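Local coordinates for glycosyl hydrolases family 31 family protein (PDB 6DRU), which releases alpha-xylose from the non-reducing terminal glucose of xyloglucan oligosaccharides, acting as a family 31 glycoside hydrolase, at residues 502-513 and 606-616; 592-602 and 643-651. All blocks are in the same frame, centred on the assembly; numbering follows the deposited sequence.

Contact 1. Residues 502-513 and 606-616; sequences GLSAAATGWGWW and FHLTGRSIMRP
Water takes the place of direct hydrogen bonds between Ala506 and Ser612 and between Gly511 and Met614; no direct hydrogen bond spans this buried contact. One water donates to Ala506 O (2.9 Å) and also bonds Ser612 OG, whose distance of 4.0 Å from Ala506 O is too long for a direct bond. The second donates to Gly511 O and accepts from Met614 N, 3.1 Å away, so it links and satisfies a carbonyl of one segment and an amide of the other. Beside the waters, the Ala506 methyl rests against Met614 O. Met614 CG sits between its own backbone N and carbonyl carbon (chi1 57°), and the extended next torsion puts SD 3.5 Å from Trp513 CE3. This is a Met-aromatic contact, with the sulfur approaching the six-membered ring obliquely. The bend about the CG-SD bond then turns the methyl CE to Leu503 CD2, and that same branch lies against Pro616 CD at 3.8 Å as the two side chains slide past each other. In the family 31 TIM barrel, helix 492-508 and strand 513-514 close a beta-alpha-beta unit that starts at strand 481-484; the contact lays this unit against helix 596-609 and against strand 614-615, an edge strand of the C-terminal antiparallel sheet. Gly509 ends helix 492-508 in a Schellman motif, and its carbonyl O meets the edge of the Phe606 ring, in the ring plane, 3.4 Å from CZ. The same ring lies against Gly511, which has no side chain to block it, and meets Trp512 rim to rim, CE2 to CD1 at 3.9 Å, with the planes 47° apart. Phe603 joins Trp512 edge-to-face, and Arg615, whose CB points away from segment 502-513, forms salt bridges with Asp229 and Asp620.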
loop_
_atom_site.group_PDB
_atom_site.type_symbol
_atom_site.label_atom_id
_atom_site.label_comp_id
_atom_site.label_asym_id
_atom_site.label_seq_id
_atom_site.Cartn_x
_atom_site.Cartn_y
_atom_site.Cartn_z
ATOM N N GLY A 502 6.997 -12.301 -35.956
ATOM C CA GLY A 502 6.452 -11.380 -36.936
ATOM C C GLY A 502 5.037 -11.722 -37.354
ATOM O O GLY A 502 4.268 -10.835 -37.736
ATOM N N LEU A 503 4.675 -13.005 -37.299
ATOM C CA LEU A 503 3.303 -13.393 -37.609
ATOM C C LEU A 503 2.352 -12.985 -36.492
ATOM O O LEU A 503 1.203 -12.610 -36.753
ATOM C CB LEU A 503 3.228 -14.897 -37.867
ATOM C CG LEU A 503 4.060 -15.366 -39.062
ATOM C CD1 LEU A 503 4.016 -16.880 -39.201
ATOM C CD2 LEU A 503 3.579 -14.681 -40.330
ATOM N N SER A 504 2.812 -13.051 -35.241
ATOM C CA SER A 504 1.994 -12.573 -34.131
ATOM C C SER A 504 1.809 -11.063 -34.195
ATOM O O SER A 504 0.732 -10.549 -33.870
ATOM C CB SER A 504 2.626 -12.980 -32.799
ATOM O OG SER A 504 2.665 -14.389 -32.658
ATOM N N ALA A 505 2.850 -10.336 -34.611
ATOM C CA ALA A 505 2.732 -8.890 -34.764
ATOM C C ALA A 505 1.704 -8.528 -35.828
ATOM O O ALA A 505 0.994 -7.523 -35.700
ATOM C CB ALA A 505 4.095 -8.288 -35.105
ATOM N N ALA A 506 1.613 -9.332 -36.889
ATOM C CA ALA A 506 0.631 -9.062 -37.934
ATOM C C ALA A 506 -0.789 -9.178 -37.395
ATOM O O ALA A 506 -1.662 -8.377 -37.748
ATOM C CB ALA A 506 0.844 -10.010 -39.113
ATOM N N ALA A 507 -1.040 -10.170 -36.537
ATOM C CA ALA A 507 -2.363 -10.323 -35.944
ATOM C C ALA A 507 -2.670 -9.233 -34.926
ATOM O O ALA A 507 -3.845 -8.996 -34.626
ATOM C CB ALA A 507 -2.495 -11.699 -35.291
ATOM N N THR A 508 -1.645 -8.570 -34.388
ATOM C CA THR A 508 -1.849 -7.444 -33.487
ATOM C C THR A 508 -2.149 -6.151 -34.234
ATOM O O THR A 508 -2.637 -5.193 -33.622
ATOM C CB THR A 508 -0.617 -7.264 -32.590
ATOM O OG1 THR A 508 -0.168 -8.544 -32.131
ATOM C CG2 THR A 508 -0.937 -6.393 -31.380
ATOM N N GLY A 509 -1.892 -6.109 -35.541
ATOM C CA GLY A 509 -2.123 -4.927 -36.345
ATOM C C GLY A 509 -0.868 -4.240 -36.835
ATOM O O GLY A 509 -0.974 -3.190 -37.480
ATOM N N TRP A 510 0.311 -4.792 -36.561
ATOM C CA TRP A 510 1.578 -4.175 -36.931
ATOM C C TRP A 510 2.067 -4.788 -38.236
ATOM O O TRP A 510 2.306 -5.999 -38.306
ATOM C CB TRP A 510 2.622 -4.363 -35.830
ATOM C CG TRP A 510 2.170 -3.916 -34.474
ATOM C CD1 TRP A 510 1.147 -3.058 -34.185
ATOM C CD2 TRP A 510 2.729 -4.311 -33.216
ATOM N NE1 TRP A 510 1.035 -2.896 -32.826
ATOM C CE2 TRP A 510 1.995 -3.653 -32.208
ATOM C CE3 TRP A 510 3.778 -5.156 -32.844
ATOM C CZ2 TRP A 510 2.278 -3.815 -30.854
ATOM C CZ3 TRP A 510 4.057 -5.315 -31.499
ATOM C CH2 TRP A 510 3.310 -4.648 -30.521
ATOM N N GLY A 511 2.227 -3.953 -39.260
ATOM C CA GLY A 511 2.698 -4.422 -40.547
ATOM C C GLY A 511 4.162 -4.122 -40.788
ATOM O O GLY A 511 4.875 -4.923 -41.399
ATOM N N TRP A 512 4.625 -2.967 -40.307
ATOM C CA TRP A 512 6.013 -2.544 -40.498
ATOM C C TRP A 512 6.884 -3.269 -39.474
ATOM O O TRP A 512 7.220 -2.749 -38.407
ATOM C CB TRP A 512 6.140 -1.031 -40.371
ATOM C CG TRP A 512 5.306 -0.232 -41.344
ATOM C CD1 TRP A 512 4.188 -0.647 -42.015
ATOM C CD2 TRP A 512 5.536 1.123 -41.754
ATOM N NE1 TRP A 512 3.708 0.366 -42.809
ATOM C CE2 TRP A 512 4.517 1.463 -42.669
ATOM C CE3 TRP A 512 6.503 2.082 -41.435
ATOM C CZ2 TRP A 512 4.439 2.719 -43.266
ATOM C CZ3 TRP A 512 6.423 3.330 -42.030
ATOM C CH2 TRP A 512 5.398 3.636 -42.934
ATOM N N TRP A 513 7.264 -4.499 -39.818
ATOM C CA TRP A 513 8.028 -5.365 -38.933
ATOM C C TRP A 513 9.247 -5.902 -39.671
ATOM O O TRP A 513 9.213 -6.112 -40.886
ATOM C CB TRP A 513 7.166 -6.522 -38.417
ATOM C CG TRP A 513 7.869 -7.434 -37.466
ATOM C CD1 TRP A 513 7.969 -7.290 -36.113
ATOM C CD2 TRP A 513 8.570 -8.637 -37.795
ATOM N NE1 TRP A 513 8.689 -8.332 -35.578
ATOM C CE2 TRP A 513 9.071 -9.171 -36.592
ATOM C CE3 TRP A 513 8.825 -9.312 -38.992
ATOM C CZ2 TRP A 513 9.809 -10.351 -36.551
ATOM C CZ3 TRP A 513 9.558 -10.481 -38.950
ATOM C CH2 TRP A 513 10.037 -10.991 -37.738
ATOM N N PHE A 606 -2.141 -2.395 -47.012
ATOM C CA PHE A 606 -2.079 -2.286 -45.559
ATOM C C PHE A 606 -2.474 -0.889 -45.101
ATOM O O PHE A 606 -3.038 -0.723 -44.013
ATOM C CB PHE A 606 -0.677 -2.643 -45.063
ATOM C CG PHE A 606 -0.539 -2.630 -43.567
ATOM C CD1 PHE A 606 -1.316 -3.464 -42.780
ATOM C CD2 PHE A 606 0.381 -1.802 -42.948
ATOM C CE1 PHE A 606 -1.189 -3.461 -41.403
ATOM C CE2 PHE A 606 0.516 -1.800 -41.572
ATOM C CZ PHE A 606 -0.274 -2.625 -40.800
ATOM N N HIS A 607 -2.195 0.124 -45.925
ATOM C CA HIS A 607 -2.561 1.492 -45.586
ATOM C C HIS A 607 -4.059 1.739 -45.738
ATOM O O HIS A 607 -4.618 2.587 -45.034
ATOM C CB HIS A 607 -1.768 2.468 -46.458
ATOM C CG HIS A 607 -2.462 3.772 -46.693
ATOM N ND1 HIS A 607 -2.687 4.689 -45.689
ATOM C CD2 HIS A 607 -2.983 4.315 -47.820
ATOM C CE1 HIS A 607 -3.315 5.740 -46.186
ATOM N NE2 HIS A 607 -3.506 5.538 -47.478
ATOM N N LEU A 608 -4.728 1.003 -46.628
ATOM C CA LEU A 608 -6.136 1.272 -46.899
ATOM C C LEU A 608 -7.078 0.439 -46.038
ATOM O O LEU A 608 -8.055 0.972 -45.502
ATOM C CB LEU A 608 -6.449 1.012 -48.375
ATOM C CG LEU A 608 -5.689 1.807 -49.437
ATOM C CD1 LEU A 608 -5.986 1.243 -50.816
ATOM C CD2 LEU A 608 -6.047 3.280 -49.375
ATOM N N THR A 609 -6.807 -0.856 -45.891
ATOM C CA THR A 609 -7.718 -1.766 -45.211
ATOM C C THR A 609 -7.101 -2.449 -43.999
ATOM O O THR A 609 -7.791 -3.230 -43.333
ATOM C CB THR A 609 -8.246 -2.832 -46.183
ATOM O OG1 THR A 609 -7.152 -3.418 -46.900
ATOM C CG2 THR A 609 -9.227 -2.214 -47.168
ATOM N N GLY A 610 -5.826 -2.206 -43.709
ATOM C CA GLY A 610 -5.128 -3.030 -42.743
ATOM C C GLY A 610 -4.846 -4.423 -43.252
ATOM O O GLY A 610 -4.718 -5.357 -42.454
ATOM N N ARG A 611 -4.760 -4.585 -44.572
ATOM C CA ARG A 611 -4.443 -5.860 -45.198
ATOM C C ARG A 611 -3.047 -6.293 -44.774
ATOM O O ARG A 611 -2.061 -5.633 -45.120
ATOM C CB ARG A 611 -4.537 -5.733 -46.719
ATOM C CG ARG A 611 -4.630 -7.045 -47.463
ATOM C CD ARG A 611 -5.837 -7.829 -46.992
ATOM N NE ARG A 611 -6.035 -9.050 -47.765
ATOM C CZ ARG A 611 -6.958 -9.184 -48.711
ATOM N NH1 ARG A 611 -7.763 -8.171 -48.997
ATOM N NH2 ARG A 611 -7.077 -10.330 -49.370
ATOM N N SER A 612 -2.954 -7.385 -44.018
ATOM C CA SER A 612 -1.679 -7.791 -43.441
ATOM C C SER A 612 -0.645 -8.058 -44.527
ATOM O O SER A 612 -0.942 -8.668 -45.558
ATOM C CB SER A 612 -1.860 -9.035 -42.576
ATOM O OG SER A 612 -2.813 -8.814 -41.552
ATOM N N ILE A 613 0.580 -7.590 -44.289
ATOM C CA ILE A 613 1.649 -7.704 -45.273
ATOM C C ILE A 613 2.215 -9.118 -45.255
ATOM O O ILE A 613 2.029 -9.876 -46.213
ATOM C CB ILE A 613 2.742 -6.650 -45.026
ATOM C CG1 ILE A 613 2.136 -5.248 -45.126
ATOM C CG2 ILE A 613 3.876 -6.814 -46.020
ATOM C CD1 ILE A 613 3.117 -4.139 -44.862
ATOM N N MET A 614 2.900 -9.495 -44.180
ATOM C CA MET A 614 3.296 -10.887 -44.011
ATOM C C MET A 614 2.189 -11.612 -43.258
ATOM O O MET A 614 1.747 -11.164 -42.196
ATOM C CB MET A 614 4.650 -11.019 -43.305
ATOM C CG MET A 614 4.778 -10.386 -41.938
ATOM S SD MET A 614 6.476 -10.556 -41.334
ATOM C CE MET A 614 6.606 -12.332 -41.137
ATOM N N ARG A 615 1.736 -12.728 -43.824
ATOM C CA ARG A 615 0.434 -13.296 -43.503
ATOM C C ARG A 615 0.571 -14.725 -42.999
ATOM O O ARG A 615 1.051 -15.595 -43.745
ATOM C CB ARG A 615 -0.468 -13.253 -44.740
ATOM C CG ARG A 615 -0.638 -11.857 -45.321
ATOM C CD ARG A 615 -1.351 -11.874 -46.664
ATOM N NE ARG A 615 -2.715 -12.384 -46.566
ATOM C CZ ARG A 615 -3.747 -11.680 -46.114
ATOM N NH1 ARG A 615 -3.575 -10.429 -45.710
ATOM N NH2 ARG A 615 -4.952 -12.229 -46.063
ATOM N N PRO A 616 0.171 -15.015 -41.763
ATOM C CA PRO A 616 0.093 -16.413 -41.329
ATOM C C PRO A 616 -0.907 -17.183 -42.177
ATOM O O PRO A 616 -1.859 -16.619 -42.721
ATOM C CB PRO A 616 -0.361 -16.309 -39.868
ATOM C CG PRO A 616 -0.960 -14.942 -39.745
ATOM C CD PRO A 616 -0.187 -14.079 -40.686
HETATM O O HOH W 1 -0.897 -6.932 -40.172
HETATM O O HOH W 2 3.494 -7.473 -41.936
#

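Contact 2. Residues 592-602 and 643-651; sequences RYQLGAYLKSI and YMFGPRLLV
Tyr598 and Phe645 each extend their rings with CG opposite the backbone N (chi1 -173° in Tyr598), and this carries the tyrosine hydroxyl into the turn of a beta hairpin while the phenylalanine reaches back to the helix. The hairpin pairs strands 643-645 and 649-651 and turns through Gly646, Pro647 and Arg648. Inside that turn Tyr598 OH donates to Phe645 O at 2.8 Å, in the carbonyl plane and on a lone pair; the carbonyl in turn lies at the edge of the tyrosine ring. Arg648 N donates to the same hydroxyl from 3.0 Å in a fairly straight bond (162°), and Leu649 N adds a weak third bond. Pro647 CD and Leu649 CD1 approach the ring obliquely, the latter 3.8 Å from Tyr598 CE2. Ile602, one helical turn on, sets CG2 over the centre of the tyrosine face and also packs it on Pro647 CD at 3.6 Å. Its other branch ends with CD1 over one face of Phe645, toward the rim, 4.3 Å from CZ. Leu599 CD2 meets the edge of the Phe645 ring, 3.5 Å from CZ, and Leu599 CD1 covers a face of the Arg592 guanidinium, which is held by backbone carbonyls including that of Leu250. The axis of helix 596-602 runs nearly perpendicular to that of strand 643-645 (103°), and the contact joins the TIM-barrel region to the C-terminal sheet; Leu712 of helix 709-712 also touches Tyr598 and Leu649. With one bond given and one good bond received, the hydroxyl ties both arms of the turn together: its proton is directed at Phe645 O, its rotation is probably fixed, and a neutral phenol in this buried setting is likely.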
loop_
_atom_site.group_PDB
_atom_site.type_symbol
_atom_site.label_atom_id
_atom_site.label_comp_id
_atom_site.label_asym_id
_atom_site.label_seq_id
_atom_site.Cartn_x
_atom_site.Cartn_y
_atom_site.Cartn_z
ATOM N N ARG A 592 15.522 -7.553 -54.070
ATOM C CA ARG A 592 14.715 -6.683 -53.220
ATOM C C ARG A 592 14.224 -5.467 -53.995
ATOM O O ARG A 592 13.044 -5.105 -53.924
ATOM C CB ARG A 592 15.526 -6.256 -51.996
ATOM C CG ARG A 592 14.832 -5.248 -51.095
ATOM C CD ARG A 592 13.685 -5.885 -50.332
ATOM N NE ARG A 592 12.982 -4.915 -49.498
ATOM C CZ ARG A 592 12.001 -5.227 -48.657
ATOM N NH1 ARG A 592 11.601 -6.486 -48.537
ATOM N NH2 ARG A 592 11.417 -4.279 -47.938
ATOM N N TYR A 593 15.120 -4.823 -54.748
ATOM C CA TYR A 593 14.709 -3.684 -55.563
ATOM C C TYR A 593 13.812 -4.112 -56.716
ATOM O O TYR A 593 12.979 -3.323 -57.175
ATOM C CB TYR A 593 15.935 -2.940 -56.092
ATOM C CG TYR A 593 16.683 -2.177 -55.025
ATOM C CD1 TYR A 593 16.194 -0.974 -54.536
ATOM C CD2 TYR A 593 17.876 -2.660 -54.503
ATOM C CE1 TYR A 593 16.869 -0.272 -53.559
ATOM C CE2 TYR A 593 18.559 -1.966 -53.524
ATOM C CZ TYR A 593 18.050 -0.771 -53.055
ATOM O OH TYR A 593 18.723 -0.069 -52.080
ATOM N N GLN A 594 13.963 -5.350 -57.195
ATOM C CA GLN A 594 13.094 -5.839 -58.260
ATOM C C GLN A 594 11.669 -6.049 -57.766
ATOM O O GLN A 594 10.720 -5.969 -58.555
ATOM C CB GLN A 594 13.656 -7.136 -58.842
ATOM C CG GLN A 594 13.008 -7.563 -60.151
ATOM C CD GLN A 594 13.608 -8.841 -60.704
ATOM O OE1 GLN A 594 14.562 -9.388 -60.147
ATOM N NE2 GLN A 594 13.052 -9.325 -61.809
ATOM N N LEU A 595 11.498 -6.310 -56.470
ATOM C CA LEU A 595 10.185 -6.475 -55.865
ATOM C C LEU A 595 9.573 -5.150 -55.423
ATOM O O LEU A 595 8.608 -5.153 -54.649
ATOM C CB LEU A 595 10.272 -7.434 -54.674
ATOM C CG LEU A 595 10.566 -8.903 -54.985
ATOM C CD1 LEU A 595 11.218 -9.588 -53.791
ATOM C CD2 LEU A 595 9.293 -9.630 -55.396
ATOM N N GLY A 596 10.112 -4.023 -55.898
ATOM C CA GLY A 596 9.657 -2.727 -55.415
ATOM C C GLY A 596 8.197 -2.447 -55.718
ATOM O O GLY A 596 7.469 -1.920 -54.874
ATOM N N ALA A 597 7.751 -2.789 -56.930
ATOM C CA ALA A 597 6.348 -2.589 -57.277
ATOM C C ALA A 597 5.442 -3.458 -56.415
ATOM O O ALA A 597 4.381 -3.010 -55.963
ATOM C CB ALA A 597 6.125 -2.883 -58.761
ATOM N N TYR A 598 5.843 -4.709 -56.182
ATOM C CA TYR A 598 5.070 -5.596 -55.318
ATOM C C TYR A 598 5.051 -5.085 -53.883
ATOM O O TYR A 598 4.011 -5.127 -53.214
ATOM C CB TYR A 598 5.655 -7.005 -55.383
ATOM C CG TYR A 598 4.850 -8.067 -54.674
ATOM C CD1 TYR A 598 3.655 -8.532 -55.206
ATOM C CD2 TYR A 598 5.299 -8.624 -53.485
ATOM C CE1 TYR A 598 2.923 -9.513 -54.566
ATOM C CE2 TYR A 598 4.576 -9.604 -52.838
ATOM C CZ TYR A 598 3.389 -10.045 -53.383
ATOM O OH TYR A 598 2.666 -11.024 -52.741
ATOM N N LEU A 599 6.192 -4.595 -53.393
ATOM C CA LEU A 599 6.263 -4.082 -52.029
ATOM C C LEU A 599 5.397 -2.840 -51.862
ATOM O O LEU A 599 4.598 -2.749 -50.921
ATOM C CB LEU A 599 7.710 -3.774 -51.656
ATOM C CG LEU A 599 8.612 -4.978 -51.401
ATOM C CD1 LEU A 599 10.072 -4.557 -51.407
ATOM C CD2 LEU A 599 8.244 -5.637 -50.083
ATOM N N LYS A 600 5.550 -1.865 -52.759
ATOM C CA LYS A 600 4.783 -0.631 -52.634
ATOM C C LYS A 600 3.289 -0.892 -52.791
ATOM O O LYS A 600 2.466 -0.169 -52.217
ATOM C CB LYS A 600 5.282 0.390 -53.660
ATOM C CG LYS A 600 4.431 1.645 -53.783
ATOM C CD LYS A 600 4.834 2.485 -54.987
ATOM C CE LYS A 600 4.485 3.950 -54.772
ATOM N NZ LYS A 600 5.276 4.852 -55.657
ATOM N N SER A 601 2.920 -1.939 -53.531
ATOM C CA SER A 601 1.507 -2.259 -53.710
ATOM C C SER A 601 0.912 -2.893 -52.456
ATOM O O SER A 601 -0.204 -2.546 -52.050
ATOM C CB SER A 601 1.330 -3.184 -54.912
ATOM O OG SER A 601 -0.043 -3.393 -55.188
ATOM N N ILE A 602 1.637 -3.821 -51.826
ATOM C CA ILE A 602 1.101 -4.473 -50.635
ATOM C C ILE A 602 1.188 -3.551 -49.423
ATOM O O ILE A 602 0.375 -3.662 -48.497
ATOM C CB ILE A 602 1.810 -5.814 -50.374
ATOM C CG1 ILE A 602 3.292 -5.608 -50.062
ATOM C CG2 ILE A 602 1.637 -6.744 -51.566
ATOM C CD1 ILE A 602 4.028 -6.891 -49.735
ATOM N N TYR A 643 4.775 -18.452 -44.337
ATOM C CA TYR A 643 3.821 -17.354 -44.372
ATOM C C TYR A 643 3.668 -16.868 -45.802
ATOM O O TYR A 643 4.510 -17.132 -46.664
ATOM C CB TYR A 643 4.260 -16.196 -43.470
ATOM C CG TYR A 643 5.547 -15.532 -43.903
ATOM C CD1 TYR A 643 6.779 -16.055 -43.534
ATOM C CD2 TYR A 643 5.528 -14.377 -44.675
ATOM C CE1 TYR A 643 7.958 -15.450 -43.926
ATOM C CE2 TYR A 643 6.700 -13.765 -45.072
ATOM C CZ TYR A 643 7.912 -14.305 -44.694
ATOM O OH TYR A 643 9.085 -13.700 -45.085
ATOM N N MET A 644 2.578 -16.146 -46.039
ATOM C CA MET A 644 2.349 -15.478 -47.311
ATOM C C MET A 644 2.872 -14.050 -47.209
ATOM O O MET A 644 2.356 -13.252 -46.419
ATOM C CB MET A 644 0.863 -15.492 -47.671
ATOM C CG MET A 644 0.320 -16.874 -48.026
ATOM S SD MET A 644 0.840 -17.496 -49.639
ATOM C CE MET A 644 0.035 -16.335 -50.741
ATOM N N PHE A 645 3.895 -13.732 -47.997
ATOM C CA PHE A 645 4.412 -12.367 -48.084
ATOM C C PHE A 645 3.667 -11.668 -49.211
ATOM O O PHE A 645 4.005 -11.819 -50.387
ATOM C CB PHE A 645 5.918 -12.369 -48.315
ATOM C CG PHE A 645 6.534 -11.005 -48.269
ATOM C CD1 PHE A 645 6.465 -10.241 -47.118
ATOM C CD2 PHE A 645 7.183 -10.486 -49.375
ATOM C CE1 PHE A 645 7.030 -8.983 -47.072
ATOM C CE2 PHE A 645 7.751 -9.227 -49.334
ATOM C CZ PHE A 645 7.675 -8.476 -48.180
ATOM N N GLY A 646 2.646 -10.899 -48.850
ATOM C CA GLY A 646 1.720 -10.368 -49.817
ATOM C C GLY A 646 0.741 -11.439 -50.253
ATOM O O GLY A 646 0.712 -12.544 -49.701
ATOM N N PRO A 647 -0.080 -11.139 -51.263
ATOM C CA PRO A 647 -1.106 -12.102 -51.687
ATOM C C PRO A 647 -0.599 -13.219 -52.584
ATOM O O PRO A 647 -1.338 -14.190 -52.800
ATOM C CB PRO A 647 -2.113 -11.219 -52.436
ATOM C CG PRO A 647 -1.286 -10.115 -52.989
ATOM C CD PRO A 647 -0.204 -9.851 -51.968
ATOM N N ARG A 648 0.625 -13.139 -53.100
ATOM C CA ARG A 648 1.079 -14.084 -54.113
ATOM C C ARG A 648 2.270 -14.936 -53.699
ATOM O O ARG A 648 2.401 -16.054 -54.199
ATOM C CB ARG A 648 1.435 -13.345 -55.413
ATOM C CG ARG A 648 0.318 -12.469 -55.958
ATOM C CD ARG A 648 -0.705 -13.287 -56.733
ATOM N NE ARG A 648 -1.878 -12.499 -57.105
ATOM C CZ ARG A 648 -2.133 -12.074 -58.339
ATOM N NH1 ARG A 648 -1.301 -12.369 -59.328
ATOM N NH2 ARG A 648 -3.225 -11.363 -58.587
ATOM N N LEU A 649 3.128 -14.461 -52.802
ATOM C CA LEU A 649 4.357 -15.167 -52.465
ATOM C C LEU A 649 4.174 -15.997 -51.202
ATOM O O LEU A 649 3.576 -15.536 -50.227
ATOM C CB LEU A 649 5.512 -14.182 -52.275
ATOM C CG LEU A 649 5.982 -13.445 -53.530
ATOM C CD1 LEU A 649 7.069 -12.443 -53.187
ATOM C CD2 LEU A 649 6.478 -14.434 -54.571
ATOM N N LEU A 650 4.691 -17.225 -51.225
ATOM C CA LEU A 650 4.744 -18.092 -50.053
ATOM C C LEU A 650 6.206 -18.346 -49.714
ATOM O O LEU A 650 6.945 -18.906 -50.529
ATOM C CB LEU A 650 4.009 -19.409 -50.301
ATOM C CG LEU A 650 4.138 -20.456 -49.194
ATOM C CD1 LEU A 650 3.141 -20.178 -48.080
ATOM C CD2 LEU A 650 3.953 -21.862 -49.742
ATOM N N VAL A 651 6.614 -17.956 -48.507
ATOM C CA VAL A 651 8.013 -17.977 -48.097
ATOM C C VAL A 651 8.189 -18.979 -46.964
ATOM O O VAL A 651 7.301 -19.139 -46.120
ATOM C CB VAL A 651 8.485 -16.571 -47.666
ATOM C CG1 VAL A 651 9.971 -16.572 -47.334
ATOM C CG2 VAL A 651 8.174 -15.549 -48.753
#

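In the fold
Contacts 1 and 2, with centres 13 Å apart, share helix 596-609 and meet in the C-terminal antiparallel sheet, where strands 614-615 and 643-645 are neighbours. Probable hydrogen bonds connect them: Arg615 N to Met644 O at 2.7 Å, and Gly646 N to Ile613 O at 2.9 Å. Leu503 CD2 of contact 1 also packs on Tyr643 CB at 3.6 Å, so helix 492-508 touches the hairpin of contact 2 directly. Their segments alternate along the chain. Both lie away from the active site; in contact 1, the Trp513 side chain is about 13 Å from the bound xylose, which sits in the pocket containing Asp395 and the proton donor Asp487.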